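Local coordinates for protein MIPZ (Caulobacter crescentus, PDB 2XJ9) that acts as a division-plane positioning ATPase of the P-loop class, a cell division inhibitor whose gradient forms through localized dimerization and nucleoid binding, at residues A22-T27 / V222-L227; V38-L43 / T47-F52; V183-L188 / R194-L199. The protein carries 1 engineered substitution. All coordinates share one frame; numbering follows the deposited sequence.

Interaction 1 (A22-T27 / V222-L227); sequences AVHLVT and VIYREL. With AGS (phosphothiophosphoric acid-adenylate ester), chain D.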
# COMPACT_ATOMS: atom_id res chain seq x y z
N ALA A 22 0.32 -12.06 6.44
CA ALA A 22 0.29 -12.32 7.87
C ALA A 22 -0.98 -13.08 8.25
O ALA A 22 -0.95 -14.05 8.99
CB ALA A 22 0.39 -11.04 8.61
N VAL A 23 -2.11 -12.64 7.74
CA VAL A 23 -3.36 -13.33 8.05
C VAL A 23 -3.39 -14.80 7.59
O VAL A 23 -4.00 -15.65 8.24
CB VAL A 23 -4.53 -12.55 7.51
CG1 VAL A 23 -5.81 -13.28 7.78
CG2 VAL A 23 -4.55 -11.17 8.17
N HIS A 24 -2.71 -15.10 6.48
CA HIS A 24 -2.67 -16.45 5.95
C HIS A 24 -1.61 -17.29 6.68
O HIS A 24 -1.78 -18.50 6.85
CB HIS A 24 -2.43 -16.44 4.44
CG HIS A 24 -3.60 -15.92 3.63
ND1 HIS A 24 -4.49 -16.75 2.99
CD2 HIS A 24 -3.99 -14.66 3.34
CE1 HIS A 24 -5.39 -16.03 2.35
NE2 HIS A 24 -5.11 -14.75 2.55
N LEU A 25 -0.52 -16.66 7.11
CA LEU A 25 0.45 -17.31 7.99
C LEU A 25 -0.18 -17.76 9.29
O LEU A 25 -0.05 -18.91 9.68
CB LEU A 25 1.64 -16.41 8.31
CG LEU A 25 2.83 -16.87 7.49
CD1 LEU A 25 2.27 -17.59 6.30
CD2 LEU A 25 3.73 -15.75 7.03
N VAL A 26 -0.83 -16.84 9.99
CA VAL A 26 -1.53 -17.20 11.21
C VAL A 26 -2.47 -18.36 10.97
O VAL A 26 -2.44 -19.37 11.66
CB VAL A 26 -2.35 -16.04 11.71
CG1 VAL A 26 -3.29 -16.49 12.80
CG2 VAL A 26 -1.44 -14.97 12.19
N THR A 27 -3.32 -18.21 9.97
CA THR A 27 -4.34 -19.21 9.70
C THR A 27 -3.73 -20.59 9.38
O THR A 27 -4.27 -21.59 9.77
CB THR A 27 -5.29 -18.74 8.59
OG1 THR A 27 -6.63 -18.99 9.01
CG2 THR A 27 -5.00 -19.46 7.27
N VAL A 222 -8.29 -13.60 -6.39
CA VAL A 222 -9.48 -13.20 -5.66
C VAL A 222 -9.64 -13.86 -4.29
O VAL A 222 -10.12 -13.23 -3.35
CB VAL A 222 -10.74 -13.54 -6.49
CG1 VAL A 222 -11.89 -12.60 -6.13
CG2 VAL A 222 -10.43 -13.48 -7.98
N ILE A 223 -9.28 -15.13 -4.20
CA ILE A 223 -9.50 -15.91 -3.00
C ILE A 223 -8.62 -15.42 -1.84
O ILE A 223 -8.89 -15.70 -0.66
CB ILE A 223 -9.28 -17.44 -3.26
CG1 ILE A 223 -9.70 -18.27 -2.05
CG2 ILE A 223 -7.84 -17.72 -3.63
CD1 ILE A 223 -11.17 -18.15 -1.73
N TYR A 224 -7.57 -14.67 -2.18
CA TYR A 224 -6.68 -14.11 -1.16
C TYR A 224 -7.25 -12.85 -0.54
O TYR A 224 -6.65 -12.27 0.37
CB TYR A 224 -5.32 -13.80 -1.76
CG TYR A 224 -4.43 -15.01 -2.02
CD1 TYR A 224 -4.53 -16.16 -1.25
CD2 TYR A 224 -3.51 -15.00 -3.05
CE1 TYR A 224 -3.73 -17.26 -1.50
CE2 TYR A 224 -2.71 -16.09 -3.30
CZ TYR A 224 -2.82 -17.21 -2.52
OH TYR A 224 -2.02 -18.30 -2.75
N ARG A 225 -8.41 -12.41 -1.03
CA ARG A 225 -8.86 -11.06 -0.74
C ARG A 225 -10.34 -11.06 -0.53
O ARG A 225 -10.89 -10.14 0.05
CB ARG A 225 -8.50 -10.14 -1.90
CG ARG A 225 -9.69 -9.48 -2.47
CD ARG A 225 -9.33 -8.46 -3.49
NE ARG A 225 -8.91 -9.00 -4.73
CZ ARG A 225 -7.96 -8.58 -5.55
NH1 ARG A 225 -7.83 -9.29 -6.65
NH2 ARG A 225 -7.15 -7.56 -5.31
N GLU A 226 -10.97 -12.11 -1.03
CA GLU A 226 -12.41 -12.17 -1.19
C GLU A 226 -13.12 -12.51 0.11
O GLU A 226 -14.30 -12.18 0.27
CB GLU A 226 -12.74 -13.22 -2.25
CG GLU A 226 -14.21 -13.41 -2.50
CD GLU A 226 -14.50 -14.56 -3.45
OE1 GLU A 226 -13.78 -15.58 -3.37
OE2 GLU A 226 -15.45 -14.45 -4.26
N LEU A 227 -12.42 -13.14 1.05
CA LEU A 227 -13.03 -13.62 2.28
C LEU A 227 -12.81 -12.70 3.48
O LEU A 227 -13.23 -13.00 4.61
CB LEU A 227 -12.55 -15.03 2.59
CG LEU A 227 -12.86 -16.04 1.50
CD1 LEU A 227 -12.17 -17.37 1.76
CD2 LEU A 227 -14.36 -16.21 1.44
PG AGS D . -0.53 -1.35 4.01
S1G AGS D . 0.66 -0.40 3.82
O2G AGS D . -1.89 -0.74 3.79
O3G AGS D . -0.52 -2.17 5.29
PB AGS D . -0.25 -4.06 3.10
O1B AGS D . 1.21 -4.36 2.88
O2B AGS D . -1.02 -4.41 4.36
O3B AGS D . -0.39 -2.47 2.85
PA AGS D . -2.29 -5.61 1.86
O1A AGS D . -1.97 -6.94 2.53
O2A AGS D . -3.46 -4.82 2.33
O3A AGS D . -1.00 -4.68 1.84
O5' AGS D . -2.42 -5.84 0.28
C5' AGS D . -2.68 -4.73 -0.56
C4' AGS D . -3.95 -4.98 -1.39
O4' AGS D . -3.67 -6.11 -2.18
C3' AGS D . -5.18 -5.39 -0.59
O3' AGS D . -6.34 -4.93 -1.28
C2' AGS D . -5.25 -6.90 -0.61
O2' AGS D . -6.63 -7.30 -0.54
C1' AGS D . -4.58 -7.18 -1.94
N9 AGS D . -3.68 -8.34 -2.11
C8 AGS D . -2.46 -8.50 -1.54
N7 AGS D . -1.86 -9.65 -1.94
C5 AGS D . -2.72 -10.23 -2.81
C6 AGS D . -2.72 -11.44 -3.61
N6 AGS D . -1.66 -12.28 -3.55
N1 AGS D . -3.79 -11.66 -4.40
C2 AGS D . -4.85 -10.84 -4.46
N3 AGS D . -4.92 -9.71 -3.76
C4 AGS D . -3.90 -9.36 -2.94
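The first torsions of His-24 (chi1 -70°) and Tyr-224 (chi1 -75°) set each CG opposite its own carbonyl carbon, and from helix 18-30 and the loop after strand 213-215 the two rings are brought together across the contact. They form a T-shaped pair: the edge of Tyr-224 points at the face of His-24, with centroids 5.3 Å apart and planes turned by 84°. No hydrogen bond joins the two segments, so this buried aromatic pair carries the contact. Leu-257 of helix 249-263 touches both residues, and the phenol OH of Tyr-224 is held from that same helix by a hydrogen bond to Glu-256. The tyrosine ring thereby has a fixed far end while its CD1 side serves the histidine. Its CD2 side serves the nucleotide: Tyr-224 CD2 lies 3.3 Å from AGS N6, and adenine N1 sits at the ring edge, in plane, with AGS N1 also 3.7 Å from Tyr-224 CB. The next residue reaches round to the other part of the adenine. Arg-225, its chain bent at chi3, lays one guanidinium face against AGS N3, at 3.5 Å from Arg-225 NH2, and its CB is 3.7 Å from the ribose AGS O2'. Arg-225 NH1 makes a salt bridge to Glu-192 of the second subunit. Putting a leucine here would probably leave that glutamate without its mate and take the guanidinium face from adenine N3. Since one loop both touches the adenine and reaches the partner chain, nucleotide binding and dimerization are likely to be coupled here.

Interaction 2 (V38-L43 / T47-F52); sequences VIDLAL and TSARFF. Engineered in segment 38-43: Ala-42 (natural residue Asp).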
# COMPACT_ATOMS: atom_id res chain seq x y z
N VAL A 38 -1.50 -12.82 17.52
CA VAL A 38 -1.46 -11.85 16.44
C VAL A 38 -1.41 -10.47 17.03
O VAL A 38 -2.32 -10.08 17.78
CB VAL A 38 -2.70 -11.93 15.52
CG1 VAL A 38 -2.70 -10.82 14.52
CG2 VAL A 38 -2.75 -13.25 14.79
N ILE A 39 -0.37 -9.73 16.67
CA ILE A 39 -0.22 -8.35 17.09
C ILE A 39 -0.17 -7.46 15.86
O ILE A 39 0.68 -7.66 15.00
CB ILE A 39 1.10 -8.14 17.82
CG1 ILE A 39 1.18 -9.07 19.03
CG2 ILE A 39 1.26 -6.68 18.22
CD1 ILE A 39 2.42 -8.86 19.82
N ASP A 40 -1.08 -6.48 15.80
CA ASP A 40 -1.20 -5.57 14.66
C ASP A 40 -0.74 -4.18 15.07
O ASP A 40 -1.39 -3.54 15.89
CB ASP A 40 -2.67 -5.50 14.20
CG ASP A 40 -2.86 -4.67 12.90
OD1 ASP A 40 -3.89 -4.88 12.22
OD2 ASP A 40 -2.00 -3.81 12.56
N LEU A 41 0.37 -3.73 14.49
CA LEU A 41 0.91 -2.41 14.78
C LEU A 41 0.50 -1.32 13.78
O LEU A 41 1.04 -0.21 13.84
CB LEU A 41 2.42 -2.46 14.81
CG LEU A 41 3.06 -3.54 15.66
CD1 LEU A 41 4.51 -3.20 15.84
CD2 LEU A 41 2.35 -3.63 16.98
N ALA A 42 -0.39 -1.64 12.85
CA ALA A 42 -1.02 -0.59 12.05
C ALA A 42 -2.19 -0.04 12.88
O ALA A 42 -3.32 -0.53 12.81
CB ALA A 42 -1.50 -1.14 10.72
N LEU A 43 -1.90 0.98 13.68
CA LEU A 43 -2.78 1.33 14.77
C LEU A 43 -4.12 1.81 14.28
O LEU A 43 -5.14 1.47 14.86
CB LEU A 43 -2.14 2.35 15.70
CG LEU A 43 -1.02 1.72 16.53
CD1 LEU A 43 -0.21 2.76 17.29
CD2 LEU A 43 -1.59 0.70 17.46
N THR A 47 -5.67 -3.84 9.88
CA THR A 47 -6.19 -4.86 8.97
C THR A 47 -6.22 -6.30 9.55
O THR A 47 -7.23 -7.00 9.45
CB THR A 47 -5.43 -4.88 7.62
OG1 THR A 47 -5.27 -3.54 7.12
CG2 THR A 47 -6.14 -5.75 6.60
N SER A 48 -5.11 -6.73 10.16
CA SER A 48 -5.09 -8.06 10.76
C SER A 48 -6.07 -8.12 11.92
O SER A 48 -6.82 -9.08 12.05
CB SER A 48 -3.70 -8.45 11.24
OG SER A 48 -2.68 -8.10 10.33
N ALA A 49 -6.08 -7.08 12.75
CA ALA A 49 -7.04 -7.00 13.87
C ALA A 49 -8.51 -7.03 13.39
O ALA A 49 -9.34 -7.79 13.92
CB ALA A 49 -6.76 -5.77 14.70
N ARG A 50 -8.82 -6.21 12.40
CA ARG A 50 -10.12 -6.25 11.73
C ARG A 50 -10.42 -7.64 11.17
O ARG A 50 -11.55 -8.10 11.26
CB ARG A 50 -10.17 -5.22 10.60
CG ARG A 50 -10.04 -3.75 11.05
CD ARG A 50 -11.40 -3.07 11.28
NE ARG A 50 -12.48 -4.04 11.43
CZ ARG A 50 -13.42 -4.26 10.52
NH1 ARG A 50 -14.36 -5.18 10.73
NH2 ARG A 50 -13.43 -3.57 9.39
N PHE A 51 -9.44 -8.30 10.57
CA PHE A 51 -9.71 -9.62 10.02
C PHE A 51 -10.31 -10.50 11.09
O PHE A 51 -11.35 -11.09 10.90
CB PHE A 51 -8.46 -10.28 9.46
CG PHE A 51 -8.73 -11.66 8.90
CD1 PHE A 51 -9.33 -11.82 7.66
CD2 PHE A 51 -8.40 -12.79 9.62
CE1 PHE A 51 -9.58 -13.09 7.15
CE2 PHE A 51 -8.65 -14.07 9.13
CZ PHE A 51 -9.24 -14.23 7.90
N PHE A 52 -9.66 -10.54 12.24
CA PHE A 52 -10.04 -11.47 13.30
C PHE A 52 -11.24 -11.03 14.12
O PHE A 52 -11.97 -11.87 14.66
CB PHE A 52 -8.83 -11.83 14.17
CG PHE A 52 -7.81 -12.64 13.45
CD1 PHE A 52 -6.60 -12.09 13.06
CD2 PHE A 52 -8.06 -13.96 13.11
CE1 PHE A 52 -5.67 -12.84 12.39
CE2 PHE A 52 -7.15 -14.71 12.44
CZ PHE A 52 -5.95 -14.15 12.07
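Asp-40, at the end of strand 36-40, presents its carboxylate to the first turn of helix 47-62, the strand-to-helix step of a beta-alpha-beta unit in this P-loop ATPase. The short axes of strand 38-40 and helix 47-52 approach to 7.6 Å, their directions 131° apart. On the tight side, CG of Asp-40 stands opposite the backbone N (chi1 -174°), which carries OD1 in under the start of the helix. Ala-49 N donates to Asp-40 OD1 at 3.1 Å along an almost straight N-H line (174°), meeting the anti lone pair of OD1. Asp-40 OD1 is also 3.0 Å from Ser-48 N. The other oxygen turns back on its own chain: Ala-42 N donates to Asp-40 OD2 at 2.7 Å, closing an Asx turn in which Ala-42 is an engineered residue, aspartate in nature. Thr-47 opens the helix at the magnesium site, with Ser-19 of helix 18-30 completing the protein ligands. The outer flank is looser. Ala-49 is partly exposed, and its methyl lies alongside Asp-40, while Arg-50 leads its end away from the strand to a salt bridge with Asp-141 of the second subunit. Away from that Arg-50 flank, the buried side is apolar: the side chains of Val-38 and Phe-52 cross at about a right angle, and Val-38 CG1 also lies near Ser-48 CB. Val-38 CG2 comes to 3.8 Å from Phe-52 CE1, and Phe-51 CD2 stands over the centre of the Phe-52 ring, 3.5 Å above its plane.

Interaction 3 (V183-L188 / R194-L199); sequences VLRNRL and RNRKRL. With AGS (phosphothiophosphoric acid-adenylate ester), chain D.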
# COMPACT_ATOMS: atom_id res chain seq x y z
N VAL A 183 12.53 -12.22 1.30
CA VAL A 183 11.76 -11.34 0.42
C VAL A 183 11.00 -12.14 -0.64
O VAL A 183 11.61 -12.77 -1.49
CB VAL A 183 12.68 -10.42 -0.38
CG1 VAL A 183 11.89 -9.71 -1.42
CG2 VAL A 183 13.36 -9.43 0.52
N LEU A 184 9.67 -12.15 -0.60
CA LEU A 184 8.94 -12.84 -1.67
C LEU A 184 8.08 -11.92 -2.51
O LEU A 184 7.60 -10.93 -2.03
CB LEU A 184 8.15 -14.03 -1.14
CG LEU A 184 7.15 -13.96 0.01
CD1 LEU A 184 7.64 -13.02 1.02
CD2 LEU A 184 5.80 -13.54 -0.54
N ARG A 185 7.93 -12.26 -3.78
CA ARG A 185 7.17 -11.43 -4.71
C ARG A 185 5.70 -11.80 -4.72
O ARG A 185 5.33 -12.95 -4.92
CB ARG A 185 7.73 -11.58 -6.11
CG ARG A 185 9.14 -11.10 -6.31
CD ARG A 185 9.23 -10.73 -7.77
NE ARG A 185 10.51 -11.00 -8.34
CZ ARG A 185 10.91 -11.84 -9.28
NH1 ARG A 185 12.20 -11.79 -9.54
NH2 ARG A 185 10.14 -12.70 -9.96
N ASN A 186 4.85 -10.81 -4.52
CA ASN A 186 3.44 -11.04 -4.27
C ASN A 186 2.55 -10.39 -5.35
O ASN A 186 3.00 -9.51 -6.09
CB ASN A 186 3.13 -10.51 -2.86
CG ASN A 186 1.68 -10.64 -2.49
OD1 ASN A 186 1.00 -9.65 -2.20
ND2 ASN A 186 1.19 -11.87 -2.49
N ARG A 187 1.31 -10.84 -5.48
CA ARG A 187 0.41 -10.37 -6.54
C ARG A 187 1.00 -10.51 -7.94
O ARG A 187 0.84 -9.63 -8.77
CB ARG A 187 -0.04 -8.93 -6.32
CG ARG A 187 -1.16 -8.80 -5.31
CD ARG A 187 -2.37 -8.14 -5.93
NE ARG A 187 -2.48 -6.74 -5.56
CZ ARG A 187 -3.52 -5.99 -5.85
NH1 ARG A 187 -3.55 -4.72 -5.47
NH2 ARG A 187 -4.55 -6.50 -6.51
N LEU A 188 1.67 -11.62 -8.20
CA LEU A 188 2.17 -11.89 -9.53
C LEU A 188 1.01 -12.09 -10.52
O LEU A 188 -0.03 -12.68 -10.17
CB LEU A 188 3.08 -13.10 -9.52
CG LEU A 188 4.37 -12.93 -8.70
CD1 LEU A 188 4.72 -14.21 -7.94
CD2 LEU A 188 5.53 -12.46 -9.57
N ARG A 194 9.40 -9.36 -19.49
CA ARG A 194 10.54 -8.44 -19.59
C ARG A 194 10.82 -7.74 -18.26
O ARG A 194 11.97 -7.72 -17.80
CB ARG A 194 10.28 -7.41 -20.69
CG ARG A 194 9.30 -7.89 -21.76
CD ARG A 194 9.02 -6.80 -22.80
NE ARG A 194 10.25 -6.37 -23.46
CZ ARG A 194 10.76 -6.96 -24.53
NH1 ARG A 194 11.90 -6.50 -25.06
NH2 ARG A 194 10.14 -8.00 -25.08
N ASN A 195 9.76 -7.17 -17.66
CA ASN A 195 9.85 -6.47 -16.37
C ASN A 195 10.19 -7.43 -15.22
O ASN A 195 10.99 -7.09 -14.32
CB ASN A 195 8.57 -5.66 -16.08
CG ASN A 195 8.72 -4.66 -14.90
OD1 ASN A 195 7.92 -4.65 -13.95
ND2 ASN A 195 9.76 -3.81 -14.97
N ARG A 196 9.60 -8.63 -15.26
CA ARG A 196 9.84 -9.66 -14.23
C ARG A 196 11.29 -10.15 -14.26
O ARG A 196 11.82 -10.65 -13.26
CB ARG A 196 8.89 -10.84 -14.41
CG ARG A 196 9.05 -11.93 -13.34
CD ARG A 196 7.71 -12.27 -12.69
NE ARG A 196 6.86 -13.04 -13.59
CZ ARG A 196 5.56 -12.82 -13.80
NH1 ARG A 196 4.89 -13.60 -14.65
NH2 ARG A 196 4.92 -11.83 -13.16
N LYS A 197 11.93 -10.00 -15.41
CA LYS A 197 13.31 -10.40 -15.56
C LYS A 197 14.25 -9.29 -15.08
O LYS A 197 15.11 -9.52 -14.21
CB LYS A 197 13.58 -10.75 -17.02
CG LYS A 197 14.68 -11.76 -17.18
CD LYS A 197 15.90 -11.36 -16.37
CE LYS A 197 17.05 -12.27 -16.71
NZ LYS A 197 17.16 -12.42 -18.19
N ARG A 198 14.10 -8.09 -15.65
CA ARG A 198 14.96 -6.98 -15.24
C ARG A 198 14.95 -6.88 -13.73
O ARG A 198 15.97 -6.59 -13.11
CB ARG A 198 14.48 -5.66 -15.83
CG ARG A 198 14.36 -5.61 -17.34
CD ARG A 198 14.23 -4.15 -17.81
NE ARG A 198 13.10 -3.93 -18.66
CZ ARG A 198 13.01 -3.41 -19.89
NH1 ARG A 198 14.02 -2.96 -20.62
NH2 ARG A 198 11.79 -3.35 -20.37
N LEU A 199 13.78 -7.13 -13.14
CA LEU A 199 13.61 -6.98 -11.70
C LEU A 199 14.33 -8.13 -11.01
O LEU A 199 15.09 -7.91 -10.07
CB LEU A 199 12.13 -6.90 -11.30
CG LEU A 199 11.71 -6.61 -9.86
CD1 LEU A 199 12.61 -5.61 -9.14
CD2 LEU A 199 10.29 -6.11 -9.86
PG AGS D . -0.53 -1.35 4.01
S1G AGS D . 0.66 -0.40 3.82
O2G AGS D . -1.89 -0.74 3.79
O3G AGS D . -0.52 -2.17 5.29
PB AGS D . -0.25 -4.06 3.10
O1B AGS D . 1.21 -4.36 2.88
O2B AGS D . -1.02 -4.41 4.36
O3B AGS D . -0.39 -2.47 2.85
PA AGS D . -2.29 -5.61 1.86
O1A AGS D . -1.97 -6.94 2.53
O2A AGS D . -3.46 -4.82 2.33
O3A AGS D . -1.00 -4.68 1.84
O5' AGS D . -2.42 -5.84 0.28
C5' AGS D . -2.68 -4.73 -0.56
C4' AGS D . -3.95 -4.98 -1.39
O4' AGS D . -3.67 -6.11 -2.18
C3' AGS D . -5.18 -5.39 -0.59
O3' AGS D . -6.34 -4.93 -1.28
C2' AGS D . -5.25 -6.90 -0.61
O2' AGS D . -6.63 -7.30 -0.54
C1' AGS D . -4.58 -7.18 -1.94
N9 AGS D . -3.68 -8.34 -2.11
C8 AGS D . -2.46 -8.50 -1.54
N7 AGS D . -1.86 -9.65 -1.94
C5 AGS D . -2.72 -10.23 -2.81
C6 AGS D . -2.72 -11.44 -3.61
N6 AGS D . -1.66 -12.28 -3.55
N1 AGS D . -3.79 -11.66 -4.40
C2 AGS D . -4.85 -10.84 -4.46
N3 AGS D . -4.92 -9.71 -3.76
C4 AGS D . -3.90 -9.36 -2.94
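Beside the adenine pocket, where strand 180-186 leaves the central sheet, Arg-185 and Leu-188 reach across to Arg-196 in the first turn of helix 194-210. The contact is made by aliphatic parts and guanidinium ends, with no hydrogen bond between the segments. Arg-196 starts with CG opposite its backbone N (chi1 -178°) and then bends at chi2 and chi3, which brings its chain alongside Arg-185 and Leu-188. Arg-185 NH2 lies 3.6 Å from Arg-196 CG, so the NH2 end of Arg-185 meets the methylenes of Arg-196. The two guanidinium planes are only 23° apart, but the charged ends are kept from touching: Arg-185 NH2 is 4.9 Å from Arg-196 NE. Further along the chain, Leu-188 CD2 comes to 3.7 Å from Arg-196 NH2, its side chain crossing that of the arginine at about a right angle. In the parallel sheet of the P-loop fold, strand 180-186 lies next to strand 128-134, and Asp-135, just past the end of that strand, has long, weak ion pairs with both arginines, which would partly offset their like charges. A hydrogen bond from Arg-196 NH1 to Ala-189 O ties the helix start to the connecting loop. Asn-186 and Arg-187, between Arg-185 and Leu-188, face the nucleotide. The amide of Asn-186 sits against the N6 and N7 edge of the adenine. Arg-187 CG lies 3.3 Å from AGS C5, one face of its guanidinium lies against the ribose oxygen AGS O4', and Arg-187 NH1 is hydrogen-bonded to Asn-134 of the second subunit.

How the interactions relate
From the N terminus, helix 18-30 supplies the first half of interaction 1, whose partner at 222-227 comes much later, with 194 residues lying between. Both other contacts fall within that long span, one after the other and without crossing. Interaction 2 closes a loop of three residues between strand 36-40 and helix 47-62; interaction 3 closes one of five between strand 180-186 and helix 194-210. The latter two reach the same parallel sheet from opposite sides of the chain's centre, some 27 Å apart between centres. Interaction 1 touches each: Val-23 and Val-26 pack on Phe-51, Phe-52 and Val-38, and Arg-225 lies beside Arg-187 at the nucleotide. All three also meet the second subunit.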